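Local coordinates for colicin-M immunity protein (Escherichia coli, PDB 2XGL) that protects cells that carry the colicin M plasmid against colicin M, the piece described here being its periplasmic domain, at residues 23-28 / 44-49; 49-54 / 64-69. All coordinates share one frame; numbering follows the deposited sequence.

Contact 1: residues 23-28 / 44-49; sequences NDYLQR and PKITWE. With CD (cadmium ion), chain F.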
ATOM      1  N   ASN A  23      -5.869   0.786  -4.648  1.00 13.13           N
ATOM      2  CA  ASN A  23      -7.075   1.615  -4.653  1.00 15.67           C
ATOM      3  C   ASN A  23      -6.912   2.805  -3.722  1.00 14.45           C
ATOM      4  O   ASN A  23      -7.268   3.919  -4.082  1.00 15.47           O
ATOM      5  CB  ASN A  23      -8.324   0.800  -4.282  1.00 17.87           C
ATOM      6  CG  ASN A  23      -9.553   1.682  -4.061  1.00 24.83           C
ATOM      7  OD1 ASN A  23      -9.750   2.255  -2.974  1.00 31.05           O
ATOM      8  ND2 ASN A  23     -10.386   1.800  -5.098  1.00 33.71           N
ATOM      9  N   ASP A  24      -6.337   2.570  -2.544  1.00 12.83           N
ATOM     10  CA  ASP A  24      -6.169   3.620  -1.546  1.00 12.11           C
ATOM     11  C   ASP A  24      -5.161   4.678  -1.986  1.00 11.72           C
ATOM     12  O   ASP A  24      -5.448   5.874  -1.925  1.00 12.64           O
ATOM     13  CB  ASP A  24      -5.711   3.017  -0.234  1.00 11.32           C
ATOM     14  CG  ASP A  24      -5.548   4.049   0.840  1.00 11.97           C
ATOM     15  OD1 ASP A  24      -6.545   4.353   1.517  1.00 15.45           O
ATOM     16  OD2 ASP A  24      -4.424   4.566   0.999  1.00 11.37           O
ATOM     17  N   TYR A  25      -3.984   4.236  -2.428  1.00 10.37           N
ATOM     18  CA  TYR A  25      -2.938   5.150  -2.881  1.00  9.80           C
ATOM     19  C   TYR A  25      -3.386   6.020  -4.060  1.00 11.01           C
ATOM     20  O   TYR A  25      -3.140   7.219  -4.070  1.00 10.89           O
ATOM     21  CB  TYR A  25      -1.675   4.366  -3.251  1.00  8.71           C
ATOM     22  CG  TYR A  25      -0.638   5.164  -4.000  1.00  7.35           C
ATOM     23  CD1 TYR A  25       0.208   6.032  -3.338  1.00  7.03           C
ATOM     24  CD2 TYR A  25      -0.488   5.021  -5.370  1.00  7.03           C
ATOM     25  CE1 TYR A  25       1.174   6.746  -4.024  1.00  7.49           C
ATOM     26  CE2 TYR A  25       0.463   5.733  -6.061  1.00  6.85           C
ATOM     27  CZ  TYR A  25       1.285   6.594  -5.389  1.00  7.80           C
ATOM     28  OH  TYR A  25       2.221   7.303  -6.110  1.00 11.21           O
ATOM     29  N   LEU A  26      -4.032   5.414  -5.053  1.00 12.29           N
ATOM     30  CA  LEU A  26      -4.509   6.163  -6.217  1.00 13.91           C
ATOM     31  C   LEU A  26      -5.571   7.194  -5.835  1.00 17.22           C
ATOM     32  O   LEU A  26      -5.703   8.233  -6.472  1.00 17.62           O
ATOM     33  CB  LEU A  26      -5.072   5.221  -7.282  1.00 13.83           C
ATOM     34  CG  LEU A  26      -4.036   4.452  -8.096  1.00 11.80           C
ATOM     35  CD1 LEU A  26      -4.750   3.599  -9.102  1.00 11.42           C
ATOM     36  CD2 LEU A  26      -3.038   5.377  -8.767  1.00  9.41           C
ATOM     37  N   GLN A  27      -6.340   6.880  -4.801  1.00 20.57           N
ATOM     38  CA  GLN A  27      -7.367   7.782  -4.301  1.00 24.49           C
ATOM     39  C   GLN A  27      -6.730   8.996  -3.652  1.00 24.21           C
ATOM     40  O   GLN A  27      -7.150  10.118  -3.864  1.00 26.03           O
ATOM     41  CB  GLN A  27      -8.230   7.062  -3.268  1.00 26.39           C
ATOM     42  CG  GLN A  27      -9.602   7.658  -3.086  1.00 33.96           C
ATOM     43  CD  GLN A  27     -10.461   7.501  -4.324  1.00 41.42           C
ATOM     44  OE1 GLN A  27     -11.047   8.470  -4.819  1.00 47.66           O
ATOM     45  NE2 GLN A  27     -10.518   6.279  -4.850  1.00 41.68           N
ATOM     46  N   ARG A  28      -5.705   8.763  -2.851  1.00 22.94           N
ATOM     47  CA  ARG A  28      -5.104   9.825  -2.078  1.00 23.42           C
ATOM     48  C   ARG A  28      -4.107  10.619  -2.907  1.00 22.68           C
ATOM     49  O   ARG A  28      -3.867  11.792  -2.644  1.00 23.65           O
ATOM     50  CB  ARG A  28      -4.480   9.243  -0.808  1.00 22.93           C
ATOM     51  CG  ARG A  28      -5.562   8.732   0.144  1.00 25.41           C
ATOM     52  CD  ARG A  28      -5.036   7.743   1.167  1.00 25.71           C
ATOM     53  NE  ARG A  28      -4.386   8.399   2.291  1.00 24.95           N
ATOM     54  CZ  ARG A  28      -3.780   7.750   3.273  1.00 24.98           C
ATOM     55  NH1 ARG A  28      -3.741   6.422   3.270  1.00 23.35           N
ATOM     56  NH2 ARG A  28      -3.199   8.427   4.257  1.00 27.75           N
ATOM     57  N   PRO A  44       0.037   7.237 -11.595  1.00 15.23           N
ATOM     58  CA  PRO A  44       1.275   6.582 -11.980  1.00 14.33           C
ATOM     59  C   PRO A  44       1.034   5.130 -12.357  1.00 14.30           C
ATOM     60  O   PRO A  44      -0.010   4.584 -12.028  1.00 13.90           O
ATOM     61  CB  PRO A  44       2.131   6.650 -10.699  1.00 13.54           C
ATOM     62  CG  PRO A  44       1.291   7.306  -9.654  1.00 13.51           C
ATOM     63  CD  PRO A  44      -0.112   7.315 -10.136  1.00 14.61           C
ATOM     64  N   LYS A  45       1.995   4.528 -13.053  1.00 14.58           N
ATOM     65  CA  LYS A  45       2.034   3.080 -13.214  1.00 15.88           C
ATOM     66  C   LYS A  45       2.671   2.445 -11.969  1.00 14.20           C
ATOM     67  O   LYS A  45       3.668   2.952 -11.441  1.00 13.64           O
ATOM     68  CB  LYS A  45       2.827   2.687 -14.453  1.00 17.78           C
ATOM     69  CG  LYS A  45       3.048   1.180 -14.577  1.00 23.48           C
ATOM     70  CD  LYS A  45       4.033   0.837 -15.679  1.00 32.78           C
ATOM     71  CE  LYS A  45       4.273  -0.675 -15.766  1.00 38.88           C
ATOM     72  NZ  LYS A  45       3.000  -1.448 -15.921  1.00 43.26           N
ATOM     73  N   ILE A  46       2.103   1.331 -11.519  1.00 13.31           N
ATOM     74  CA  ILE A  46       2.522   0.712 -10.267  1.00 11.95           C
ATOM     75  C   ILE A  46       3.109  -0.671 -10.503  1.00 13.15           C
ATOM     76  O   ILE A  46       2.540  -1.457 -11.243  1.00 14.16           O
ATOM     77  CB  ILE A  46       1.344   0.650  -9.291  1.00 10.84           C
ATOM     78  CG1 ILE A  46       0.886   2.077  -8.980  1.00  9.18           C
ATOM     79  CG2 ILE A  46       1.728  -0.077  -8.026  1.00  9.62           C
ATOM     80  CD1 ILE A  46      -0.216   2.158  -8.014  1.00  8.25           C
ATOM     81  N   THR A  47       4.275  -0.944  -9.917  1.00 13.59           N
ATOM     82  CA  THR A  47       4.849  -2.283  -9.961  1.00 15.65           C
ATOM     83  C   THR A  47       5.167  -2.746  -8.544  1.00 15.32           C
ATOM     84  O   THR A  47       5.787  -2.028  -7.783  1.00 14.93           O
ATOM     85  CB  THR A  47       6.088  -2.386 -10.909  1.00 17.37           C
ATOM     86  OG1 THR A  47       7.276  -1.928 -10.252  1.00 18.18           O
ATOM     87  CG2 THR A  47       5.868  -1.580 -12.191  1.00 18.17           C
ATOM     88  N   TRP A  48       4.711  -3.950  -8.208  1.00 16.39           N
ATOM     89  CA  TRP A  48       4.766  -4.480  -6.851  1.00 16.06           C
ATOM     90  C   TRP A  48       6.067  -5.201  -6.561  1.00 18.65           C
ATOM     91  O   TRP A  48       6.727  -5.704  -7.469  1.00 20.20           O
ATOM     92  CB  TRP A  48       3.620  -5.471  -6.638  1.00 15.85           C
ATOM     93  CG  TRP A  48       2.274  -4.914  -6.948  1.00 13.99           C
ATOM     94  CD1 TRP A  48       1.507  -5.192  -8.033  1.00 14.38           C
ATOM     95  CD2 TRP A  48       1.538  -3.972  -6.166  1.00 10.34           C
ATOM     96  NE1 TRP A  48       0.327  -4.492  -7.972  1.00 13.09           N
ATOM     97  CE2 TRP A  48       0.321  -3.734  -6.837  1.00 10.53           C
ATOM     98  CE3 TRP A  48       1.785  -3.311  -4.959  1.00  7.85           C
ATOM     99  CZ2 TRP A  48      -0.637  -2.863  -6.352  1.00 10.17           C
ATOM    100  CZ3 TRP A  48       0.823  -2.450  -4.468  1.00  7.49           C
ATOM    101  CH2 TRP A  48      -0.373  -2.232  -5.162  1.00  8.93           C
ATOM    102  N   GLU A  49       6.414  -5.253  -5.276  1.00 20.16           N
ATOM    103  CA  GLU A  49       7.546  -6.028  -4.775  1.00 22.96           C
ATOM    104  C   GLU A  49       6.994  -7.158  -3.913  1.00 23.74           C
ATOM    105  O   GLU A  49       5.794  -7.234  -3.661  1.00 22.33           O
ATOM    106  CB  GLU A  49       8.453  -5.149  -3.920  1.00 23.46           C
ATOM    107  CG  GLU A  49       8.989  -3.891  -4.607  1.00 27.12           C
ATOM    108  CD  GLU A  49      10.362  -4.068  -5.199  1.00 35.64           C
ATOM    109  OE1 GLU A  49      10.939  -5.172  -5.071  1.00 43.47           O
ATOM    110  OE2 GLU A  49      10.869  -3.090  -5.793  1.00 40.00           O
TER
HETATM  111 CD    CD F1119      12.320  -1.600  -4.482  1.00 48.22          CD
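Tyr25 and Leu26 of helix 14-29 meet Pro44, just before the edge strand 45-48, and Ile46 within it, through side chains. The Tyr25 ring presents its edge to Pro44, whose CG lies near the ring plane, 3.7 Å from Tyr25 OH. Ile46 reaches the same ring with the end of its longer branch: CG1 stands opposite the carbonyl carbon (chi1 -62°), and CD1 approaches Tyr25 CD2 obliquely to 3.9 Å. Leu26 and Pro44 run alongside each other, oppositely directed, Leu26 CD2 resting 3.8 Å from Pro44 CD and 4.3 Å from Ile46 CD1. Phe68 and Tyr79 of the central strands meet Tyr25 edge-to-face, and Leu39 of helix 33-39 touches both Tyr25 and Pro44. Asp24 and Arg28, one helical turn apart, form a salt bridge, Arg28 NH1 to the syn lone pair of Asp24 OD2 at 3.0 Å, nearly in the guanidinium plane; Tyr92 OH and Val90 O give this pair further partners on strand 89-92. Nearer the helix start, Trp48 lies on Arg18 and Lys22, and Arg18 NH2 makes a weak hydrogen bond to Glu49 O. Between the two segments, with no hydrogen bond, the hold is apolar, while the charged pair faces the last strand.

Contact 2: residues 49-54 / 64-69; sequences EKIERS and LLVPFK. With CD (cadmium ion), chain F.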
ATOM      1  N   GLU A  49       6.414  -5.253  -5.276  1.00 20.16           N
ATOM      2  CA  GLU A  49       7.546  -6.028  -4.775  1.00 22.96           C
ATOM      3  C   GLU A  49       6.994  -7.158  -3.913  1.00 23.74           C
ATOM      4  O   GLU A  49       5.794  -7.234  -3.661  1.00 22.33           O
ATOM      5  CB  GLU A  49       8.453  -5.149  -3.920  1.00 23.46           C
ATOM      6  CG  GLU A  49       8.989  -3.891  -4.607  1.00 27.12           C
ATOM      7  CD  GLU A  49      10.362  -4.068  -5.199  1.00 35.64           C
ATOM      8  OE1 GLU A  49      10.939  -5.172  -5.071  1.00 43.47           O
ATOM      9  OE2 GLU A  49      10.869  -3.090  -5.793  1.00 40.00           O
ATOM     10  N   LYS A  50       7.882  -8.030  -3.455  1.00 26.57           N
ATOM     11  CA  LYS A  50       7.498  -9.143  -2.603  1.00 28.15           C
ATOM     12  C   LYS A  50       7.033  -8.616  -1.250  1.00 25.46           C
ATOM     13  O   LYS A  50       7.741  -7.835  -0.614  1.00 25.56           O
ATOM     14  CB  LYS A  50       8.679 -10.105  -2.420  1.00 31.64           C
ATOM     15  CG  LYS A  50       8.357 -11.345  -1.591  1.00 39.42           C
ATOM     16  CD  LYS A  50       9.485 -12.377  -1.601  1.00 50.61           C
ATOM     17  CE  LYS A  50       9.128 -13.579  -0.718  1.00 54.65           C
ATOM     18  NZ  LYS A  50      10.180 -14.632  -0.692  1.00 58.05           N
ATOM     19  N   ILE A  51       5.833  -9.027  -0.833  1.00 23.66           N
ATOM     20  CA  ILE A  51       5.329  -8.762   0.515  1.00 21.60           C
ATOM     21  C   ILE A  51       5.927  -9.789   1.467  1.00 23.59           C
ATOM     22  O   ILE A  51       5.654 -10.973   1.329  1.00 23.87           O
ATOM     23  CB  ILE A  51       3.798  -8.895   0.584  1.00 19.99           C
ATOM     24  CG1 ILE A  51       3.113  -7.956  -0.405  1.00 17.71           C
ATOM     25  CG2 ILE A  51       3.297  -8.605   1.991  1.00 17.82           C
ATOM     26  CD1 ILE A  51       1.614  -8.105  -0.397  1.00 15.03           C
ATOM     27  N   GLU A  52       6.755  -9.338   2.410  1.00 25.40           N
ATOM     28  CA  GLU A  52       7.370 -10.212   3.418  1.00 28.25           C
ATOM     29  C   GLU A  52       6.473 -10.340   4.651  1.00 25.72           C
ATOM     30  O   GLU A  52       6.089  -9.340   5.251  1.00 24.83           O
ATOM     31  CB  GLU A  52       8.748  -9.677   3.845  1.00 31.24           C
ATOM     32  CG  GLU A  52       9.861  -9.808   2.779  1.00 41.29           C
ATOM     33  CD  GLU A  52      11.286  -9.565   3.326  1.00 54.59           C
ATOM     34  OE1 GLU A  52      11.571  -9.913   4.496  1.00 62.87           O
ATOM     35  OE2 GLU A  52      12.133  -9.039   2.570  1.00 61.56           O
ATOM     36  N   ARG A  53       6.133 -11.571   5.024  1.00 24.83           N
ATOM     37  CA  ARG A  53       5.369 -11.822   6.254  1.00 22.67           C
ATOM     38  C   ARG A  53       6.223 -12.494   7.317  1.00 23.64           C
ATOM     39  O   ARG A  53       7.186 -13.189   7.014  1.00 25.03           O
ATOM     40  CB  ARG A  53       4.135 -12.678   5.972  1.00 21.45           C
ATOM     41  CG  ARG A  53       3.154 -11.999   5.067  1.00 18.48           C
ATOM     42  CD  ARG A  53       1.896 -12.803   4.911  1.00 16.08           C
ATOM     43  NE  ARG A  53       1.156 -12.378   3.721  1.00 14.63           N
ATOM     44  CZ  ARG A  53      -0.121 -12.007   3.702  1.00 13.67           C
ATOM     45  NH1 ARG A  53      -0.875 -12.021   4.813  1.00 13.33           N
ATOM     46  NH2 ARG A  53      -0.664 -11.641   2.551  1.00 14.36           N
ATOM     47  N   SER A  54       5.850 -12.286   8.570  1.00 23.08           N
ATOM     48  CA  SER A  54       6.577 -12.869   9.685  1.00 24.08           C
ATOM     49  C   SER A  54       6.434 -14.383   9.682  1.00 24.11           C
ATOM     50  O   SER A  54       5.379 -14.927   9.351  1.00 22.72           O
ATOM     51  CB  SER A  54       6.072 -12.308  11.011  1.00 23.49           C
ATOM     52  OG  SER A  54       6.824 -12.843  12.088  1.00 26.33           O
ATOM     53  N   LEU A  64       0.440  -5.340   7.389  1.00  7.73           N
ATOM     54  CA  LEU A  64       1.161  -5.899   6.241  1.00  7.37           C
ATOM     55  C   LEU A  64       1.911  -4.798   5.488  1.00  7.26           C
ATOM     56  O   LEU A  64       1.332  -3.788   5.131  1.00  6.58           O
ATOM     57  CB  LEU A  64       0.216  -6.529   5.233  1.00  7.25           C
ATOM     58  CG  LEU A  64      -0.325  -7.924   5.429  1.00  7.81           C
ATOM     59  CD1 LEU A  64      -1.311  -8.192   4.312  1.00  8.12           C
ATOM     60  CD2 LEU A  64       0.789  -8.951   5.426  1.00  9.93           C
ATOM     61  N   LEU A  65       3.186  -5.019   5.211  1.00  7.88           N
ATOM     62  CA  LEU A  65       3.990  -4.058   4.494  1.00  8.41           C
ATOM     63  C   LEU A  65       3.865  -4.399   3.017  1.00  8.07           C
ATOM     64  O   LEU A  65       4.150  -5.521   2.596  1.00  8.36           O
ATOM     65  CB  LEU A  65       5.444  -4.113   4.973  1.00  9.86           C
ATOM     66  CG  LEU A  65       6.403  -3.060   4.421  1.00 12.93           C
ATOM     67  CD1 LEU A  65       5.990  -1.675   4.905  1.00 15.46           C
ATOM     68  CD2 LEU A  65       7.868  -3.343   4.810  1.00 15.41           C
ATOM     69  N   VAL A  66       3.389  -3.435   2.238  1.00  7.38           N
ATOM     70  CA  VAL A  66       3.146  -3.627   0.816  1.00  6.83           C
ATOM     71  C   VAL A  66       3.972  -2.622   0.045  1.00  6.97           C
ATOM     72  O   VAL A  66       3.544  -1.486  -0.097  1.00  6.67           O
ATOM     73  CB  VAL A  66       1.659  -3.441   0.495  1.00  6.43           C
ATOM     74  CG1 VAL A  66       1.410  -3.569  -1.007  1.00  5.90           C
ATOM     75  CG2 VAL A  66       0.823  -4.468   1.295  1.00  5.44           C
ATOM     76  N   PRO A  67       5.167  -3.029  -0.434  1.00  7.76           N
ATOM     77  CA  PRO A  67       6.071  -2.173  -1.200  1.00  8.17           C
ATOM     78  C   PRO A  67       5.753  -2.081  -2.702  1.00  8.27           C
ATOM     79  O   PRO A  67       5.385  -3.074  -3.335  1.00  8.04           O
ATOM     80  CB  PRO A  67       7.441  -2.846  -1.019  1.00  9.40           C
ATOM     81  CG  PRO A  67       7.206  -4.113  -0.307  1.00  9.87           C
ATOM     82  CD  PRO A  67       5.753  -4.366  -0.242  1.00  8.65           C
ATOM     83  N   PHE A  68       5.934  -0.889  -3.266  1.00  8.36           N
ATOM     84  CA  PHE A  68       5.708  -0.675  -4.695  1.00  8.65           C
ATOM     85  C   PHE A  68       6.432   0.549  -5.227  1.00  9.48           C
ATOM     86  O   PHE A  68       6.710   1.492  -4.487  1.00  9.25           O
ATOM     87  CB  PHE A  68       4.214  -0.546  -4.991  1.00  7.85           C
ATOM     88  CG  PHE A  68       3.544   0.596  -4.294  1.00  6.27           C
ATOM     89  CD1 PHE A  68       3.336   1.795  -4.947  1.00  6.20           C
ATOM     90  CD2 PHE A  68       3.092   0.465  -2.991  1.00  5.97           C
ATOM     91  CE1 PHE A  68       2.699   2.859  -4.319  1.00  5.87           C
ATOM     92  CE2 PHE A  68       2.449   1.532  -2.350  1.00  6.16           C
ATOM     93  CZ  PHE A  68       2.255   2.730  -3.027  1.00  5.63           C
ATOM     94  N   LYS A  69       6.750   0.517  -6.516  1.00 10.93           N
ATOM     95  CA  LYS A  69       7.223   1.701  -7.211  1.00 11.84           C
ATOM     96  C   LYS A  69       6.038   2.327  -7.915  1.00 10.53           C
ATOM     97  O   LYS A  69       5.172   1.623  -8.419  1.00 10.19           O
ATOM     98  CB  LYS A  69       8.265   1.350  -8.261  1.00 13.96           C
ATOM     99  CG  LYS A  69       9.501   0.625  -7.765  1.00 18.31           C
ATOM    100  CD  LYS A  69      10.339   0.170  -8.975  1.00 24.45           C
ATOM    101  CE  LYS A  69      11.192  -1.045  -8.662  1.00 28.95           C
ATOM    102  NZ  LYS A  69      11.681  -1.695  -9.905  1.00 31.18           N
TER
HETATM  103 CD    CD F1119      12.320  -1.600  -4.482  1.00 48.22          CD
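The guanidinium of Arg53 carries Leu64 on one face: Leu64 CD2 sits 3.5 Å from Arg53 NH1, displaced toward the rim of the flat group, and the two side chains cross at a slant. Arg53 runs extended from CG to NE, which brings CG and CD alongside the same methyl. The polar end turns to the N-terminal part of the chain, NH2 forming a salt bridge with Asp14 and a hydrogen bond to Val12 O. Leu64 also touches the Cys9-Cys85 disulfide, so the Arg53 face lies beside that link. Two residues earlier than Arg53, Ile51 CG2 lies opposite the backbone N and meets Leu65 O at 3.3 Å, while CD1 runs beside Val66 CG2 at 4.1 Å, both side chains pointing the same way. At the other end Glu49 N donates to Pro67 O (3.1 Å, N-H...O 156°) from above the carbonyl plane, and Glu49 CB packs 3.8 Å from Pro67 CB. Glu49 bends at chi2 (-96°), and its OE2 binds at 2.5 Å a cadmium ion that Met78 of strand 76-84 also binds. Lys69 CE passes 3.5 Å from Glu49 OE2, its ammonium nearby without a salt bridge. One backbone bond carries on the antiparallel pairing, and the rest of the loop lies along strand 64-71 by side-chain packing; metal and lysine would be expected to stabilise a negative carboxylate on Glu49.

From the N terminus, helix 14-29 comes first; the chain then passes through helix 33-39 and returns at 44-49, where contact 1 closes this loop by packing strand 45-48 against the helix. Contact 2 follows in series, neither nesting in nor crossing the first: the chain leaves through 49-54, makes a loop without helix or strand, and comes back antiparallel along 64-69. Glu49 ends one segment of contact 1 and begins one of contact 2; the contact centres lie 13 Å apart. Between them Thr47 O probably accepts a hydrogen bond from Lys69 N, and Trp48 packs on Val66 and Phe68. Together they tie the long helix to one face of the antiparallel sheet.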